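Local coordinates for protein glutamine synthetase (Streptomyces coelicolor, PDB 4BAX) that belongs to the glutamine synthetase family and joins an N-terminal beta-grasp domain to a larger catalytic domain, in an assembly of ten protein chains, at residues 109-114 against 328-333; 155-160 against 205-210. All coordinates share one frame; numbering follows the deposited sequence.

Contact 1: 109-114 against 328-333; sequences PVFGIE and RLLVDT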
ATOM      1  N   PRO A 109      31.910  49.888   2.505  1.00 39.10           N
ATOM      2  CA  PRO A 109      31.676  48.581   3.122  1.00 37.83           C
ATOM      3  C   PRO A 109      31.246  47.544   2.083  1.00 36.74           C
ATOM      4  O   PRO A 109      30.490  47.865   1.162  1.00 36.88           O
ATOM      5  CB  PRO A 109      30.549  48.870   4.115  1.00 37.91           C
ATOM      6  CG  PRO A 109      29.829  50.053   3.532  1.00 38.32           C
ATOM      7  CD  PRO A 109      30.896  50.884   2.899  1.00 38.81           C
ATOM      8  N   VAL A 110      31.727  46.314   2.247  1.00 35.27           N
ATOM      9  CA  VAL A 110      31.418  45.213   1.344  1.00 33.95           C
ATOM     10  C   VAL A 110      31.048  43.987   2.189  1.00 34.07           C
ATOM     11  O   VAL A 110      31.586  43.780   3.284  1.00 33.93           O
ATOM     12  CB  VAL A 110      32.624  44.907   0.442  1.00 33.25           C
ATOM     13  CG1 VAL A 110      32.394  43.664  -0.387  1.00 32.74           C
ATOM     14  CG2 VAL A 110      32.923  46.101  -0.459  1.00 33.60           C
ATOM     15  N   PHE A 111      30.100  43.193   1.705  1.00 34.35           N
ATOM     16  CA  PHE A 111      29.635  42.055   2.474  1.00 34.28           C
ATOM     17  C   PHE A 111      29.640  40.764   1.685  1.00 34.23           C
ATOM     18  O   PHE A 111      29.390  40.759   0.475  1.00 34.26           O
ATOM     19  CB  PHE A 111      28.222  42.304   2.983  1.00 34.52           C
ATOM     20  CG  PHE A 111      28.147  43.340   4.065  1.00 34.99           C
ATOM     21  CD1 PHE A 111      27.978  44.678   3.748  1.00 35.45           C
ATOM     22  CD2 PHE A 111      28.270  42.980   5.399  1.00 35.14           C
ATOM     23  CE1 PHE A 111      27.920  45.642   4.747  1.00 35.90           C
ATOM     24  CE2 PHE A 111      28.211  43.944   6.403  1.00 35.55           C
ATOM     25  CZ  PHE A 111      28.035  45.276   6.074  1.00 35.80           C
ATOM     26  N   GLY A 112      29.918  39.673   2.396  1.00 34.17           N
ATOM     27  CA  GLY A 112      29.670  38.341   1.894  1.00 33.96           C
ATOM     28  C   GLY A 112      28.817  37.597   2.908  1.00 33.79           C
ATOM     29  O   GLY A 112      29.093  37.626   4.117  1.00 33.76           O
ATOM     30  N   ILE A 113      27.777  36.924   2.424  1.00 33.42           N
ATOM     31  CA  ILE A 113      26.922  36.129   3.308  1.00 32.94           C
ATOM     32  C   ILE A 113      26.874  34.638   2.931  1.00 32.17           C
ATOM     33  O   ILE A 113      26.618  34.266   1.774  1.00 32.01           O
ATOM     34  CB  ILE A 113      25.489  36.751   3.441  1.00 21.53           C
ATOM     35  CG1 ILE A 113      25.619  38.235   3.855  1.00 20.47           C
ATOM     36  CG2 ILE A 113      24.643  35.994   4.461  1.00 21.85           C
ATOM     37  CD1 ILE A 113      24.338  39.003   3.829  1.00 19.87           C
ATOM     38  N   GLU A 114      27.156  33.791   3.922  1.00 31.44           N
ATOM     39  CA  GLU A 114      27.129  32.354   3.716  1.00 30.74           C
ATOM     40  C   GLU A 114      25.783  31.861   4.267  1.00 30.31           C
ATOM     41  O   GLU A 114      25.578  31.732   5.479  1.00 30.27           O
ATOM     42  CB  GLU A 114      28.295  31.714   4.458  1.00 30.67           C
ATOM     43  CG  GLU A 114      29.653  32.382   4.121  1.00 45.72           C
ATOM     44  CD  GLU A 114      30.837  31.777   4.880  1.00 46.03           C
ATOM     45  OE1 GLU A 114      30.609  31.050   5.882  1.00 46.19           O
ATOM     46  OE2 GLU A 114      31.998  32.018   4.468  1.00 46.07           O
ATOM     47  N   ARG A 328      22.911  46.623   8.097  1.00 30.21           N
ATOM     48  CA  ARG A 328      22.760  47.976   8.663  1.00 30.70           C
ATOM     49  C   ARG A 328      23.522  48.102   9.984  1.00 30.84           C
ATOM     50  O   ARG A 328      24.270  49.072  10.196  1.00 30.64           O
ATOM     51  CB  ARG A 328      21.279  48.315   8.878  1.00 31.02           C
ATOM     52  CG  ARG A 328      20.998  49.811   9.111  1.00 31.73           C
ATOM     53  CD  ARG A 328      20.260  50.110  10.416  1.00 32.36           C
ATOM     54  NE  ARG A 328      19.130  49.213  10.598  1.00 33.44           N
ATOM     55  CZ  ARG A 328      18.583  48.927  11.774  1.00 34.40           C
ATOM     56  NH1 ARG A 328      19.053  49.486  12.879  1.00 34.64           N
ATOM     57  NH2 ARG A 328      17.551  48.086  11.841  1.00 34.82           N
ATOM     58  N   LEU A 329      23.348  47.090  10.840  1.00 30.63           N
ATOM     59  CA  LEU A 329      23.919  47.056  12.174  1.00 30.43           C
ATOM     60  C   LEU A 329      25.446  47.015  12.153  1.00 30.41           C
ATOM     61  O   LEU A 329      26.112  47.705  12.940  1.00 29.98           O
ATOM     62  CB  LEU A 329      23.379  45.843  12.934  1.00 30.52           C
ATOM     63  CG  LEU A 329      21.921  45.900  13.376  1.00 30.59           C
ATOM     64  CD1 LEU A 329      21.519  44.605  14.063  1.00 30.87           C
ATOM     65  CD2 LEU A 329      21.727  47.090  14.300  1.00 30.47           C
ATOM     66  N   LEU A 330      25.994  46.188  11.265  1.00 30.99           N
ATOM     67  CA  LEU A 330      27.441  46.074  11.142  1.00 31.66           C
ATOM     68  C   LEU A 330      28.041  47.385  10.645  1.00 31.96           C
ATOM     69  O   LEU A 330      29.077  47.819  11.143  1.00 31.95           O
ATOM     70  CB  LEU A 330      27.818  44.921  10.217  1.00 31.55           C
ATOM     71  CG  LEU A 330      27.744  43.581  10.944  1.00 31.54           C
ATOM     72  CD1 LEU A 330      27.846  42.403   9.964  1.00 31.36           C
ATOM     73  CD2 LEU A 330      28.835  43.520  12.030  1.00 31.57           C
ATOM     74  N   VAL A 331      27.394  48.013   9.670  1.00 32.50           N
ATOM     75  CA  VAL A 331      27.861  49.305   9.180  1.00 33.20           C
ATOM     76  C   VAL A 331      27.765  50.373  10.266  1.00 34.73           C
ATOM     77  O   VAL A 331      28.714  51.126  10.486  1.00 35.51           O
ATOM     78  CB  VAL A 331      27.064  49.753   7.962  1.00 32.41           C
ATOM     79  CG1 VAL A 331      27.242  51.230   7.715  1.00 32.14           C
ATOM     80  CG2 VAL A 331      27.480  48.937   6.746  1.00 32.43           C
ATOM     81  N   ASP A 332      26.649  50.413  10.984  1.00 35.13           N
ATOM     82  CA  ASP A 332      26.484  51.444  11.996  1.00 35.60           C
ATOM     83  C   ASP A 332      27.575  51.279  13.036  1.00 34.52           C
ATOM     84  O   ASP A 332      28.328  52.208  13.312  1.00 34.60           O
ATOM     85  CB  ASP A 332      25.114  51.345  12.678  1.00 36.83           C
ATOM     86  CG  ASP A 332      24.738  52.629  13.423  1.00 38.08           C
ATOM     87  OD1 ASP A 332      25.637  53.310  13.943  1.00 38.90           O
ATOM     88  OD2 ASP A 332      23.542  52.981  13.461  1.00 38.29           O
ATOM     89  N   THR A 333      27.692  50.078  13.573  1.00 33.63           N
ATOM     90  CA  THR A 333      28.635  49.875  14.651  1.00 33.60           C
ATOM     91  C   THR A 333      30.090  50.028  14.218  1.00 33.69           C
ATOM     92  O   THR A 333      30.809  50.896  14.722  1.00 33.54           O
ATOM     93  CB  THR A 333      28.397  48.495  15.329  1.00 30.01           C
ATOM     94  OG1 THR A 333      27.083  48.452  15.911  1.00 29.70           O
ATOM     95  CG2 THR A 333      29.472  48.186  16.378  1.00 30.05           C
TER

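Contact 2: 155-160 against 205-210; sequences VEAHLE and YRTAED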
ATOM      1  N   VAL A 155      19.373  21.650  -5.118  1.00 28.81           N
ATOM      2  CA  VAL A 155      20.470  22.574  -4.923  1.00 28.60           C
ATOM      3  C   VAL A 155      21.067  23.020  -6.260  1.00 28.98           C
ATOM      4  O   VAL A 155      21.346  24.214  -6.471  1.00 30.20           O
ATOM      5  CB  VAL A 155      21.540  21.937  -4.071  1.00 28.69           C
ATOM      6  CG1 VAL A 155      22.771  22.837  -4.020  1.00 28.64           C
ATOM      7  CG2 VAL A 155      20.978  21.642  -2.675  1.00 28.66           C
ATOM      8  N   GLU A 156      21.233  22.069  -7.175  1.00 27.60           N
ATOM      9  CA  GLU A 156      21.759  22.381  -8.485  1.00 26.76           C
ATOM     10  C   GLU A 156      20.827  23.241  -9.300  1.00 25.00           C
ATOM     11  O   GLU A 156      21.286  24.187  -9.953  1.00 24.65           O
ATOM     12  CB  GLU A 156      22.110  21.119  -9.257  1.00 28.57           C
ATOM     13  CG  GLU A 156      23.261  20.334  -8.665  1.00 30.90           C
ATOM     14  CD  GLU A 156      24.653  20.909  -9.015  1.00 32.97           C
ATOM     15  OE1 GLU A 156      24.808  21.652 -10.022  1.00 33.63           O
ATOM     16  OE2 GLU A 156      25.611  20.586  -8.283  1.00 33.62           O
ATOM     17  N   ALA A 157      19.526  22.964  -9.226  1.00 24.44           N
ATOM     18  CA  ALA A 157      18.557  23.766  -9.973  1.00 24.83           C
ATOM     19  C   ALA A 157      18.565  25.221  -9.485  1.00 25.94           C
ATOM     20  O   ALA A 157      18.539  26.173 -10.292  1.00 26.76           O
ATOM     21  CB  ALA A 157      17.182  23.164  -9.852  1.00 23.97           C
ATOM     22  N   HIS A 158      18.654  25.388  -8.173  1.00 25.67           N
ATOM     23  CA  HIS A 158      18.709  26.703  -7.561  1.00 25.26           C
ATOM     24  C   HIS A 158      19.990  27.487  -7.905  1.00 25.75           C
ATOM     25  O   HIS A 158      19.937  28.691  -8.224  1.00 25.77           O
ATOM     26  CB  HIS A 158      18.554  26.564  -6.068  1.00 24.49           C
ATOM     27  CG  HIS A 158      18.809  27.826  -5.312  1.00 23.55           C
ATOM     28  ND1 HIS A 158      19.943  28.022  -4.553  1.00 23.06           N
ATOM     29  CD2 HIS A 158      18.075  28.957  -5.201  1.00 23.39           C
ATOM     30  CE1 HIS A 158      19.890  29.216  -3.995  1.00 23.21           C
ATOM     31  NE2 HIS A 158      18.768  29.804  -4.371  1.00 23.53           N
ATOM     32  N   LEU A 159      21.136  26.807  -7.882  1.00 25.90           N
ATOM     33  CA  LEU A 159      22.384  27.491  -8.211  1.00 26.06           C
ATOM     34  C   LEU A 159      22.377  27.979  -9.667  1.00 26.95           C
ATOM     35  O   LEU A 159      22.739  29.136  -9.946  1.00 27.40           O
ATOM     36  CB  LEU A 159      23.593  26.604  -7.917  1.00 25.09           C
ATOM     37  CG  LEU A 159      24.936  27.072  -8.466  1.00 24.31           C
ATOM     38  CD1 LEU A 159      25.436  28.286  -7.693  1.00 24.10           C
ATOM     39  CD2 LEU A 159      25.937  25.946  -8.399  1.00 23.76           C
ATOM     40  N   GLU A 160      21.951  27.106 -10.583  1.00 26.72           N
ATOM     41  CA  GLU A 160      21.848  27.476 -11.991  1.00 26.60           C
ATOM     42  C   GLU A 160      20.826  28.607 -12.164  1.00 25.48           C
ATOM     43  O   GLU A 160      21.052  29.559 -12.901  1.00 24.78           O
ATOM     44  CB  GLU A 160      21.482  26.259 -12.847  1.00 27.48           C
ATOM     45  CG  GLU A 160      21.405  26.528 -14.366  1.00 28.11           C
ATOM     46  CD  GLU A 160      22.769  26.944 -14.979  1.00 66.78           C
ATOM     47  OE1 GLU A 160      23.784  27.022 -14.250  1.00 66.59           O
ATOM     48  OE2 GLU A 160      22.836  27.201 -16.203  1.00 67.06           O
ATOM     49  N   TYR A 205      13.027  28.655  -2.362  1.00 23.47           N
ATOM     50  CA  TYR A 205      11.702  28.176  -2.000  1.00 23.99           C
ATOM     51  C   TYR A 205      10.952  27.816  -3.246  1.00 24.07           C
ATOM     52  O   TYR A 205      10.314  26.775  -3.341  1.00 23.86           O
ATOM     53  CB  TYR A 205      10.918  29.281  -1.315  1.00 24.41           C
ATOM     54  CG  TYR A 205      11.430  29.747   0.013  1.00 24.46           C
ATOM     55  CD1 TYR A 205      11.736  28.855   1.038  1.00 24.45           C
ATOM     56  CD2 TYR A 205      11.565  31.108   0.262  1.00 24.20           C
ATOM     57  CE1 TYR A 205      12.188  29.331   2.273  1.00 24.37           C
ATOM     58  CE2 TYR A 205      12.010  31.578   1.472  1.00 23.93           C
ATOM     59  CZ  TYR A 205      12.316  30.701   2.474  1.00 24.28           C
ATOM     60  OH  TYR A 205      12.760  31.217   3.673  1.00 24.66           O
ATOM     61  N   ARG A 206      11.035  28.723  -4.199  1.00 25.05           N
ATOM     62  CA  ARG A 206      10.320  28.577  -5.444  1.00 26.39           C
ATOM     63  C   ARG A 206      10.834  27.410  -6.309  1.00 27.08           C
ATOM     64  O   ARG A 206      10.035  26.608  -6.797  1.00 27.23           O
ATOM     65  CB  ARG A 206      10.311  29.906  -6.190  1.00 26.68           C
ATOM     66  CG  ARG A 206       9.796  29.873  -7.598  1.00 27.53           C
ATOM     67  CD  ARG A 206       8.311  29.736  -7.676  1.00 28.51           C
ATOM     68  NE  ARG A 206       7.860  29.700  -9.061  1.00 29.77           N
ATOM     69  CZ  ARG A 206       7.886  28.610  -9.821  1.00 31.05           C
ATOM     70  NH1 ARG A 206       8.361  27.462  -9.332  1.00 31.12           N
ATOM     71  NH2 ARG A 206       7.450  28.667 -11.079  1.00 31.71           N
ATOM     72  N   THR A 207      12.156  27.260  -6.401  1.00 27.69           N
ATOM     73  CA  THR A 207      12.758  26.143  -7.127  1.00 28.68           C
ATOM     74  C   THR A 207      12.367  24.808  -6.475  1.00 28.68           C
ATOM     75  O   THR A 207      12.025  23.843  -7.177  1.00 28.55           O
ATOM     76  CB  THR A 207      14.304  26.267  -7.181  1.00 26.08           C
ATOM     77  OG1 THR A 207      14.638  27.478  -7.849  1.00 26.61           O
ATOM     78  CG2 THR A 207      14.928  25.121  -7.951  1.00 25.62           C
ATOM     79  N   ALA A 208      12.362  24.783  -5.139  1.00 28.50           N
ATOM     80  CA  ALA A 208      12.071  23.568  -4.375  1.00 28.25           C
ATOM     81  C   ALA A 208      10.612  23.104  -4.538  1.00 28.74           C
ATOM     82  O   ALA A 208      10.301  21.917  -4.381  1.00 28.42           O
ATOM     83  CB  ALA A 208      12.439  23.749  -2.903  1.00 27.67           C
ATOM     84  N   GLU A 209       9.728  24.034  -4.897  1.00 29.71           N
ATOM     85  CA  GLU A 209       8.335  23.689  -5.151  1.00 31.01           C
ATOM     86  C   GLU A 209       8.211  22.632  -6.241  1.00 32.02           C
ATOM     87  O   GLU A 209       7.383  21.730  -6.134  1.00 32.27           O
ATOM     88  CB  GLU A 209       7.539  24.915  -5.579  1.00 31.50           C
ATOM     89  CG  GLU A 209       7.260  25.890  -4.453  1.00 31.61           C
ATOM     90  CD  GLU A 209       6.593  27.164  -4.943  1.00 32.19           C
ATOM     91  OE1 GLU A 209       6.056  27.168  -6.067  1.00 32.21           O
ATOM     92  OE2 GLU A 209       6.613  28.171  -4.206  1.00 32.78           O
ATOM     93  N   ASP A 210       9.050  22.729  -7.267  1.00 32.98           N
ATOM     94  CA  ASP A 210       9.016  21.787  -8.388  1.00 33.60           C
ATOM     95  C   ASP A 210       9.443  20.377  -8.010  1.00 33.15           C
ATOM     96  O   ASP A 210       8.961  19.390  -8.593  1.00 33.94           O
ATOM     97  CB  ASP A 210       9.848  22.327  -9.562  1.00 34.83           C
ATOM     98  CG  ASP A 210       9.251  23.579 -10.177  1.00 36.52           C
ATOM     99  OD1 ASP A 210       8.008  23.727 -10.141  1.00 37.08           O
ATOM    100  OD2 ASP A 210      10.017  24.432 -10.674  1.00 37.29           O
TER

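Contact 1: 109-114 against 328-333
F111, near the start of strand 110-121, and P109, just before that strand, meet L330 and V331 on helix 323-341 in a contact made wholly of hydrocarbon. The aromatic part centres on the F111 ring, whose far rim is approached at its edge rather than over a face. V331 CG2 lies in the ring plane, 3.8 Å from F111 CZ and 3.9 Å from F111 CE1. Next to it along the same rim, L330 CD1 stands 3.9 Å from F111 CE2, and L330 CB is 4.0 Å from that same ring atom. With CG beside the backbone N (chi1 -71°), the phenyl leaves the strand so that this rim reaches the helix. The aliphatic part is smaller: P109 CB is 4.0 Å from V331 CG2, so one methyl serves both the proline ring and the phenyl. That methyl is placed by a V331 chi1 of 163°, which leaves CG2 beside the backbone N and anti to the carbonyl carbon.

Much of what surrounds these side chains is apolar as well. P190 and V193 of helix 190-210 touch F111, whose ring also meets that of F235, while L330 packs on L254 and Y267 and V331 on F104. Each residue type fits: phenylalanine spans the gap between strand and helix, branched valine and leucine fill in along its rim, and proline presents a compact apolar ring just before the strand. No hydrogen bond or salt bridge crosses between 109-114 and 328-333, so between these segments the contact rests on buried van der Waals packing, and fit of shape probably matters more than polar pairing.

Contact 2: 155-160 against 205-210
A157 and H158 of helix 152-164 meet T207 of helix 190-210 in a small helix-to-helix contact within the catalytic domain. This is helix packing beside the domain's mixed sheet: V155 faces strand 110-121, and L159 reaches strand 169-174. The side chains that meet at the centre, those of A157 and T207, are small, and the CA atoms of H158 and T207 lie 6.0 Å apart. Alanine suits such a place because its side chain is a single methyl, and threonine because it offers a methyl to A157 while its hydroxyl is engaged by other partners. That hydroxyl is buried but provided for: T207 OG1 is hydrogen-bonded to L203 O, one turn back in its own helix, and to N161 ND2, just beyond segment 155-160. The second bond ties the two helices, although no hydrogen bond runs between the two segments themselves.

H158 contributes chiefly its backbone and CB; T207 CG2 lies 4.3 Å from H158 CB. With CG anti to the backbone N (chi1 171°), the imidazole is carried to helix 190-210, where NE2 bonds to A200 O in a further tie between the helices; the ring also meets that of F183 on strand 180-188. E209 pairs with R152 of a second subunit, while E156 and E160 form salt bridges with R70 and K5 of a third, so both segments also take part in subunit contacts.

At the centre of the contact the T207 methyl points across the gap, CG2 being anti to the backbone N: it lies 3.5 Å from A157 CB and 3.7 Å from H158 N.

Contact 1 and contact 2 lie on opposite sides of the chain's centre, with their own centres 27 Å apart; their nearest atoms are about 10 Å from each other and do not touch. Along the chain, contact 2 is nested within the long loop that contact 1 closes. Helix 190-210 connects the two regions: near its start P190 and V193 pack on F111, whereas its later part, toward 210, forms one half of contact 2. Strand 110-121 does likewise, starting at contact 1 and later touching V155 through Y117 and F119. A bound sodium ion lies about 10 Å from the side chain of A157, too far for that residue to take part in binding it.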